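Local coordinates for B12-binding domain-containing protein (Kitasatospora setae, PDB 6WTE) that binds cobalamin and a [4Fe-4S] cluster as the radical SAM methylase TsrM, which probably methylates tryptophan by a non-radical route, at residues S251-M256 with N298-L303; N283-I288 with L303-Y308. All coordinates share one frame; numbering follows the deposited sequence.

Overall arrangement
Of the elements involved, helix 249-261 comes first along the chain, followed by strand 266-269, helix 278-294, a short loop and strand 304-309. Interaction 1 opens on the first helix at 251-256 and closes, after 41 intervening residues, on the loop at 298-303. Interaction 2 opens inside that interval, at 283-288 on the second helix, and closes after 14 intervening residues at 303-308. The two therefore cross rather than nest, and they share L303. Between them they tie two consecutive helices of the radical SAM core to the start of a parallel strand. Their centres lie about 9 Å apart, bridged directly where helices 249-261 and 278-294 pack on each other.

Interaction 1: residues S251-M256 with N298-L303; sequences SVVDEM and NPLNRL
N298 O is gripped twice, by N301 N (2.9 Å) and by N301 ND2, and so helps to close the 3-10 turn that offers L300 to V253 and M256. The side-chain ND2 of N301 comes in the carbonyl plane, on a lone pair. The N298 side chain braces the same turn: OD1 accepts from L300 N at 2.9 Å, a fairly straight bond of 162° that makes an Asx turn. Its ND2 is bonded to E257 on helix 249-261, which links the turn to the helix it packs on.

L300 then enters with its two methyls divided between neighbouring turns of that helix. CD1 meets V253 CG1 at 3.7 Å, the two side chains crossing at about a right angle. CD2 lies against the backbone of M256, 3.9 Å from its C, and also near its CB. M256 itself runs on past L300; a bend at its last torsion (chi3 73°) turns the methyl CE onto L303, where CD2 is the nearer branch at 3.8 Å. The carbonyl O of M256 is bonded to Q267, from strand 266-269. The other methyl of V253, CG2, is turned to helix 278-294, where it packs on L284 and E287.

No hydrogen bond passes between 251-256 and 298-303. All four touching residues are buried. The two ranges meet through aliphatic contacts, M256 giving its terminal methyl CE, its CB and its backbone carbonyl, while polar bonds fix the shape of the loop and one, N298 ND2 to E257 OE1, joins it to the helix just beyond 256.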
ATOM      1  N   SER A 251     -14.649  15.047  10.582  1.00 13.04           N
ATOM      2  CA  SER A 251     -13.300  15.406  10.150  1.00 13.00           C
ATOM      3  C   SER A 251     -12.987  14.824   8.778  1.00 13.82           C
ATOM      4  O   SER A 251     -12.390  15.504   7.934  1.00 12.85           O
ATOM      5  CB  SER A 251     -12.267  14.933  11.177  1.00 14.77           C
ATOM      6  OG  SER A 251     -12.475  15.565  12.431  1.00 17.76           O
ATOM      7  N   VAL A 252     -13.371  13.566   8.542  1.00 12.10           N
ATOM      8  CA  VAL A 252     -13.160  12.957   7.228  1.00 11.50           C
ATOM      9  C   VAL A 252     -13.867  13.767   6.148  1.00 11.71           C
ATOM     10  O   VAL A 252     -13.277  14.106   5.116  1.00 11.61           O
ATOM     11  CB  VAL A 252     -13.640  11.494   7.221  1.00 11.70           C
ATOM     12  CG1 VAL A 252     -13.363  10.864   5.875  1.00 11.41           C
ATOM     13  CG2 VAL A 252     -12.951  10.700   8.316  1.00 11.80           C
ATOM     14  N   VAL A 253     -15.149  14.079   6.360  1.00 13.28           N
ATOM     15  CA  VAL A 253     -15.889  14.779   5.316  1.00 12.28           C
ATOM     16  C   VAL A 253     -15.376  16.209   5.150  1.00 13.40           C
ATOM     17  O   VAL A 253     -15.333  16.730   4.030  1.00 14.63           O
ATOM     18  CB  VAL A 253     -17.404  14.736   5.592  1.00 12.86           C
ATOM     19  CG1 VAL A 253     -18.157  15.364   4.433  1.00 14.20           C
ATOM     20  CG2 VAL A 253     -17.865  13.286   5.796  1.00 12.40           C
ATOM     21  N   ASP A 254     -14.977  16.867   6.250  1.00 13.40           N
ATOM     22  CA  ASP A 254     -14.326  18.176   6.138  1.00 14.32           C
ATOM     23  C   ASP A 254     -13.115  18.112   5.211  1.00 13.15           C
ATOM     24  O   ASP A 254     -12.912  18.998   4.367  1.00 14.66           O
ATOM     25  CB  ASP A 254     -13.867  18.681   7.513  1.00 14.29           C
ATOM     26  CG  ASP A 254     -14.975  19.336   8.321  1.00 17.29           C
ATOM     27  OD1 ASP A 254     -16.125  19.435   7.842  1.00 16.73           O
ATOM     28  OD2 ASP A 254     -14.669  19.777   9.451  1.00 21.25           O
ATOM     29  N   GLU A 255     -12.291  17.074   5.371  1.00 12.67           N
ATOM     30  CA  GLU A 255     -11.104  16.918   4.537  1.00 12.92           C
ATOM     31  C   GLU A 255     -11.469  16.680   3.077  1.00 12.07           C
ATOM     32  O   GLU A 255     -10.861  17.271   2.175  1.00 12.30           O
ATOM     33  CB  GLU A 255     -10.257  15.766   5.066  1.00 13.02           C
ATOM     34  CG  GLU A 255      -8.960  15.549   4.319  1.00 13.58           C
ATOM     35  CD  GLU A 255      -8.075  14.537   5.021  1.00 15.18           C
ATOM     36  OE1 GLU A 255      -8.299  14.307   6.226  1.00 12.38           O
ATOM     37  OE2 GLU A 255      -7.168  13.979   4.374  1.00 12.25           O
ATOM     38  N   MET A 256     -12.445  15.800   2.826  1.00 11.79           N
ATOM     39  CA  MET A 256     -12.905  15.572   1.460  1.00 13.90           C
ATOM     40  C   MET A 256     -13.454  16.850   0.851  1.00 13.36           C
ATOM     41  O   MET A 256     -13.228  17.129  -0.330  1.00 12.72           O
ATOM     42  CB  MET A 256     -13.973  14.481   1.434  1.00 12.47           C
ATOM     43  CG  MET A 256     -13.472  13.147   1.934  1.00 11.31           C
ATOM     44  SD  MET A 256     -14.784  11.920   2.032  1.00 14.26           S
ATOM     45  CE  MET A 256     -15.050  11.576   0.292  1.00 16.04           C
ATOM     46  N   ASN A 298     -21.924  23.326  -2.247  1.00 19.97           N
ATOM     47  CA  ASN A 298     -20.908  22.519  -1.591  1.00 20.07           C
ATOM     48  C   ASN A 298     -20.141  21.739  -2.653  1.00 17.86           C
ATOM     49  O   ASN A 298     -20.762  21.043  -3.474  1.00 18.00           O
ATOM     50  CB  ASN A 298     -21.545  21.578  -0.569  1.00 19.75           C
ATOM     51  CG  ASN A 298     -20.514  20.879   0.306  1.00 19.49           C
ATOM     52  OD1 ASN A 298     -19.562  20.284  -0.192  1.00 18.48           O
ATOM     53  ND2 ASN A 298     -20.694  20.968   1.618  1.00 17.34           N
ATOM     54  N   PRO A 299     -18.809  21.846  -2.697  1.00 19.86           N
ATOM     55  CA  PRO A 299     -18.048  21.201  -3.779  1.00 17.57           C
ATOM     56  C   PRO A 299     -18.129  19.689  -3.762  1.00 18.82           C
ATOM     57  O   PRO A 299     -17.758  19.061  -4.762  1.00 17.22           O
ATOM     58  CB  PRO A 299     -16.609  21.682  -3.534  1.00 19.38           C
ATOM     59  CG  PRO A 299     -16.565  21.989  -2.076  1.00 20.86           C
ATOM     60  CD  PRO A 299     -17.925  22.545  -1.745  1.00 16.31           C
ATOM     61  N   LEU A 300     -18.587  19.087  -2.663  1.00 16.72           N
ATOM     62  CA  LEU A 300     -18.844  17.653  -2.648  1.00 17.46           C
ATOM     63  C   LEU A 300     -19.909  17.245  -3.654  1.00 18.28           C
ATOM     64  O   LEU A 300     -20.041  16.050  -3.940  1.00 15.77           O
ATOM     65  CB  LEU A 300     -19.267  17.206  -1.249  1.00 15.85           C
ATOM     66  CG  LEU A 300     -18.197  17.266  -0.158  1.00 15.67           C
ATOM     67  CD1 LEU A 300     -18.805  16.952   1.196  1.00 19.11           C
ATOM     68  CD2 LEU A 300     -17.060  16.314  -0.466  1.00 13.69           C
ATOM     69  N   ASN A 301     -20.676  18.195  -4.196  1.00 19.42           N
ATOM     70  CA  ASN A 301     -21.629  17.845  -5.234  1.00 18.30           C
ATOM     71  C   ASN A 301     -20.958  17.426  -6.536  1.00 23.41           C
ATOM     72  O   ASN A 301     -21.635  16.877  -7.411  1.00 23.43           O
ATOM     73  CB  ASN A 301     -22.592  19.004  -5.474  1.00 17.62           C
ATOM     74  CG  ASN A 301     -23.708  19.031  -4.455  1.00 22.35           C
ATOM     75  OD1 ASN A 301     -24.616  18.202  -4.501  1.00 22.17           O
ATOM     76  ND2 ASN A 301     -23.646  19.978  -3.524  1.00 22.05           N
ATOM     77  N   ARG A 302     -19.654  17.655  -6.683  1.00 18.84           N
ATOM     78  CA  ARG A 302     -18.906  17.159  -7.831  1.00 16.88           C
ATOM     79  C   ARG A 302     -17.948  16.033  -7.449  1.00 18.25           C
ATOM     80  O   ARG A 302     -17.082  15.666  -8.250  1.00 15.63           O
ATOM     81  CB  ARG A 302     -18.149  18.311  -8.501  1.00 19.40           C
ATOM     82  CG  ARG A 302     -19.076  19.391  -9.069  1.00 21.89           C
ATOM     83  CD  ARG A 302     -18.318  20.513  -9.774  1.00 26.90           C
ATOM     84  NE  ARG A 302     -17.422  21.222  -8.869  1.00 32.54           N
ATOM     85  CZ  ARG A 302     -17.816  22.145  -7.995  1.00 36.16           C
ATOM     86  NH1 ARG A 302     -19.099  22.473  -7.900  1.00 40.68           N
ATOM     87  NH2 ARG A 302     -16.926  22.737  -7.209  1.00 39.38           N
ATOM     88  N   LEU A 303     -18.100  15.464  -6.253  1.00 13.80           N
ATOM     89  CA  LEU A 303     -17.223  14.384  -5.807  1.00 15.22           C
ATOM     90  C   LEU A 303     -17.338  13.166  -6.714  1.00 17.72           C
ATOM     91  O   LEU A 303     -18.428  12.792  -7.151  1.00 14.69           O
ATOM     92  CB  LEU A 303     -17.569  13.991  -4.370  1.00 14.66           C
ATOM     93  CG  LEU A 303     -16.889  12.736  -3.814  1.00 16.15           C
ATOM     94  CD1 LEU A 303     -15.392  12.974  -3.632  1.00 13.78           C
ATOM     95  CD2 LEU A 303     -17.540  12.307  -2.502  1.00 15.55           C
TER

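Interaction 2: residues N283-I288 with L303-Y308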
ATOM      1  N   ASN A 283     -22.190   5.417   7.712  1.00 15.41           N
ATOM      2  CA  ASN A 283     -22.373   6.722   8.341  1.00 16.11           C
ATOM      3  C   ASN A 283     -21.611   7.810   7.592  1.00 14.98           C
ATOM      4  O   ASN A 283     -22.092   8.946   7.462  1.00 14.42           O
ATOM      5  CB  ASN A 283     -21.916   6.674   9.801  1.00 15.84           C
ATOM      6  CG  ASN A 283     -22.915   5.988  10.706  1.00 17.51           C
ATOM      7  OD1 ASN A 283     -24.103   5.917  10.396  1.00 22.01           O
ATOM      8  ND2 ASN A 283     -22.437   5.483  11.839  1.00 20.63           N
ATOM      9  N   LEU A 284     -20.417   7.483   7.098  1.00 14.06           N
ATOM     10  CA  LEU A 284     -19.644   8.443   6.319  1.00 11.92           C
ATOM     11  C   LEU A 284     -20.383   8.838   5.044  1.00 12.05           C
ATOM     12  O   LEU A 284     -20.480  10.026   4.710  1.00 12.26           O
ATOM     13  CB  LEU A 284     -18.282   7.851   5.973  1.00 14.70           C
ATOM     14  CG  LEU A 284     -17.370   8.852   5.266  1.00 16.05           C
ATOM     15  CD1 LEU A 284     -16.901   9.888   6.270  1.00 17.10           C
ATOM     16  CD2 LEU A 284     -16.194   8.136   4.627  1.00 16.70           C
ATOM     17  N   LEU A 285     -20.891   7.845   4.305  1.00 12.57           N
ATOM     18  CA  LEU A 285     -21.606   8.136   3.068  1.00 13.51           C
ATOM     19  C   LEU A 285     -22.858   8.960   3.343  1.00 14.94           C
ATOM     20  O   LEU A 285     -23.156   9.914   2.614  1.00 13.38           O
ATOM     21  CB  LEU A 285     -21.954   6.833   2.350  1.00 14.99           C
ATOM     22  CG  LEU A 285     -20.725   6.027   1.915  1.00 15.17           C
ATOM     23  CD1 LEU A 285     -21.141   4.646   1.416  1.00 14.68           C
ATOM     24  CD2 LEU A 285     -19.932   6.773   0.849  1.00 14.22           C
ATOM     25  N   ARG A 286     -23.581   8.625   4.414  1.00 15.29           N
ATOM     26  CA  ARG A 286     -24.758   9.401   4.791  1.00 13.90           C
ATOM     27  C   ARG A 286     -24.404  10.866   5.031  1.00 15.65           C
ATOM     28  O   ARG A 286     -25.150  11.764   4.625  1.00 16.49           O
ATOM     29  CB  ARG A 286     -25.411   8.798   6.035  1.00 14.06           C
ATOM     30  CG  ARG A 286     -26.085   7.445   5.806  1.00 18.21           C
ATOM     31  CD  ARG A 286     -26.828   6.975   7.052  1.00 20.85           C
ATOM     32  NE  ARG A 286     -27.378   5.632   6.873  1.00 27.55           N
ATOM     33  CZ  ARG A 286     -26.870   4.536   7.427  1.00 24.61           C
ATOM     34  NH1 ARG A 286     -25.805   4.617   8.218  1.00 23.84           N
ATOM     35  NH2 ARG A 286     -27.434   3.357   7.199  1.00 32.57           N
ATOM     36  N   GLU A 287     -23.280  11.128   5.703  1.00 13.34           N
ATOM     37  CA  GLU A 287     -22.884  12.514   5.942  1.00 15.18           C
ATOM     38  C   GLU A 287     -22.502  13.215   4.643  1.00 14.24           C
ATOM     39  O   GLU A 287     -22.830  14.394   4.452  1.00 14.76           O
ATOM     40  CB  GLU A 287     -21.738  12.567   6.954  1.00 14.51           C
ATOM     41  CG  GLU A 287     -21.182  13.963   7.196  1.00 15.64           C
ATOM     42  CD  GLU A 287     -22.202  14.916   7.792  1.00 20.40           C
ATOM     43  OE1 GLU A 287     -23.263  14.460   8.276  1.00 22.27           O
ATOM     44  OE2 GLU A 287     -21.936  16.137   7.781  1.00 21.52           O
ATOM     45  N   ILE A 288     -21.820  12.511   3.736  1.00 13.04           N
ATOM     46  CA  ILE A 288     -21.481  13.101   2.443  1.00 13.67           C
ATOM     47  C   ILE A 288     -22.748  13.487   1.694  1.00 13.39           C
ATOM     48  O   ILE A 288     -22.860  14.585   1.132  1.00 13.67           O
ATOM     49  CB  ILE A 288     -20.623  12.133   1.612  1.00 12.53           C
ATOM     50  CG1 ILE A 288     -19.262  11.900   2.275  1.00 12.18           C
ATOM     51  CG2 ILE A 288     -20.441  12.675   0.206  1.00 14.25           C
ATOM     52  CD1 ILE A 288     -18.456  10.826   1.576  1.00 11.80           C
ATOM     53  N   LEU A 303     -18.100  15.464  -6.253  1.00 13.80           N
ATOM     54  CA  LEU A 303     -17.223  14.384  -5.807  1.00 15.22           C
ATOM     55  C   LEU A 303     -17.338  13.166  -6.714  1.00 17.72           C
ATOM     56  O   LEU A 303     -18.428  12.792  -7.151  1.00 14.69           O
ATOM     57  CB  LEU A 303     -17.569  13.991  -4.370  1.00 14.66           C
ATOM     58  CG  LEU A 303     -16.889  12.736  -3.814  1.00 16.15           C
ATOM     59  CD1 LEU A 303     -15.392  12.974  -3.632  1.00 13.78           C
ATOM     60  CD2 LEU A 303     -17.540  12.307  -2.502  1.00 15.55           C
ATOM     61  N   ARG A 304     -16.198  12.558  -7.015  1.00 14.18           N
ATOM     62  CA  ARG A 304     -16.146  11.299  -7.751  1.00 12.59           C
ATOM     63  C   ARG A 304     -15.326  10.345  -6.890  1.00 16.71           C
ATOM     64  O   ARG A 304     -14.097  10.434  -6.863  1.00 13.49           O
ATOM     65  CB  ARG A 304     -15.549  11.497  -9.141  1.00 13.86           C
ATOM     66  CG  ARG A 304     -16.363  12.475  -9.991  1.00 18.60           C
ATOM     67  CD  ARG A 304     -15.868  12.560 -11.426  1.00 22.89           C
ATOM     68  NE  ARG A 304     -14.585  13.252 -11.555  1.00 23.65           N
ATOM     69  CZ  ARG A 304     -14.443  14.543 -11.847  1.00 20.64           C
ATOM     70  NH1 ARG A 304     -15.506  15.311 -12.036  1.00 26.56           N
ATOM     71  NH2 ARG A 304     -13.229  15.069 -11.949  1.00 21.71           N
ATOM     72  N   LEU A 305     -16.008   9.455  -6.172  1.00 14.80           N
ATOM     73  CA  LEU A 305     -15.386   8.631  -5.142  1.00 12.20           C
ATOM     74  C   LEU A 305     -15.008   7.272  -5.710  1.00 13.46           C
ATOM     75  O   LEU A 305     -15.817   6.625  -6.387  1.00 13.18           O
ATOM     76  CB  LEU A 305     -16.327   8.452  -3.949  1.00 14.06           C
ATOM     77  CG  LEU A 305     -15.757   7.744  -2.720  1.00 16.07           C
ATOM     78  CD1 LEU A 305     -14.604   8.545  -2.139  1.00 15.62           C
ATOM     79  CD2 LEU A 305     -16.864   7.566  -1.693  1.00 21.05           C
ATOM     80  N   TRP A 306     -13.794   6.827  -5.405  1.00 11.91           N
ATOM     81  CA  TRP A 306     -13.284   5.541  -5.857  1.00 10.85           C
ATOM     82  C   TRP A 306     -12.898   4.747  -4.621  1.00 14.07           C
ATOM     83  O   TRP A 306     -12.094   5.216  -3.812  1.00 15.07           O
ATOM     84  CB  TRP A 306     -12.094   5.729  -6.800  1.00 11.07           C
ATOM     85  CG  TRP A 306     -12.440   6.604  -7.979  1.00 12.64           C
ATOM     86  CD1 TRP A 306     -12.388   7.970  -8.032  1.00 13.45           C
ATOM     87  CD2 TRP A 306     -12.916   6.170  -9.256  1.00 13.33           C
ATOM     88  NE1 TRP A 306     -12.801   8.410  -9.270  1.00 14.52           N
ATOM     89  CE2 TRP A 306     -13.136   7.323 -10.036  1.00 12.31           C
ATOM     90  CE3 TRP A 306     -13.189   4.917  -9.814  1.00 14.06           C
ATOM     91  CZ2 TRP A 306     -13.598   7.258 -11.349  1.00 15.87           C
ATOM     92  CZ3 TRP A 306     -13.651   4.857 -11.119  1.00 16.56           C
ATOM     93  CH2 TRP A 306     -13.848   6.020 -11.872  1.00 13.74           C
ATOM     94  N   VAL A 307     -13.489   3.565  -4.458  1.00 12.62           N
ATOM     95  CA  VAL A 307     -13.320   2.808  -3.222  1.00  9.94           C
ATOM     96  C   VAL A 307     -12.776   1.419  -3.535  1.00 13.49           C
ATOM     97  O   VAL A 307     -12.869   0.918  -4.658  1.00 12.97           O
ATOM     98  CB  VAL A 307     -14.635   2.707  -2.410  1.00 14.56           C
ATOM     99  CG1 VAL A 307     -15.176   4.099  -2.089  1.00 16.15           C
ATOM    100  CG2 VAL A 307     -15.701   1.876  -3.160  1.00 10.19           C
ATOM    101  N   TYR A 308     -12.172   0.811  -2.514  1.00 11.22           N
ATOM    102  CA  TYR A 308     -11.652  -0.550  -2.574  1.00 16.90           C
ATOM    103  C   TYR A 308     -12.356  -1.363  -1.501  1.00 16.04           C
ATOM    104  O   TYR A 308     -12.421  -0.936  -0.343  1.00 14.83           O
ATOM    105  CB  TYR A 308     -10.132  -0.597  -2.359  1.00 19.81           C
ATOM    106  CG  TYR A 308      -9.556  -1.964  -2.663  1.00 20.32           C
ATOM    107  CD1 TYR A 308      -9.523  -2.963  -1.697  1.00 24.97           C
ATOM    108  CD2 TYR A 308      -9.068  -2.261  -3.930  1.00 21.09           C
ATOM    109  CE1 TYR A 308      -9.014  -4.218  -1.983  1.00 23.38           C
ATOM    110  CE2 TYR A 308      -8.556  -3.505  -4.222  1.00 22.32           C
ATOM    111  CZ  TYR A 308      -8.533  -4.479  -3.248  1.00 24.77           C
ATOM    112  OH  TYR A 308      -8.020  -5.721  -3.541  1.00 28.19           O
TER
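I288 and L303 meet at about a right angle, CG2 of the isoleucine lying 4.0 Å from CD2 of the leucine. This branch stands anti to the backbone N of I288, and CG1 stands beside that N and anti to the carbonyl carbon (chi1 -65°), carrying CD1 to the M256 methyl of helix 249-261. One helical turn earlier, L285 and L305 approach obliquely instead and touch through one methyl each, CD2 to CD2 at 4.1 Å. The CB of L285 does not head for the strand, but the end of its side chain comes nearer to it; the residue also packs on F318, L322 and A325 of helix 316-325.

Strand 266-269, helix 278-294 and strand 304-309 form a beta-alpha-beta unit with parallel strands, the repeating element of the TIM-barrel-like radical SAM core, and these two pairs seat the helix on the second strand (L305) and on the residue leading into it (L303). L303 and L305 are two residues apart and both point to the helix. R304 and W306 project from the opposite face, where both reach D266: R304 NH2 in a salt bridge, W306 NE1 in a hydrogen bond. L305 also touches T269, and its side chain is about 11 Å from the bound cobalamin.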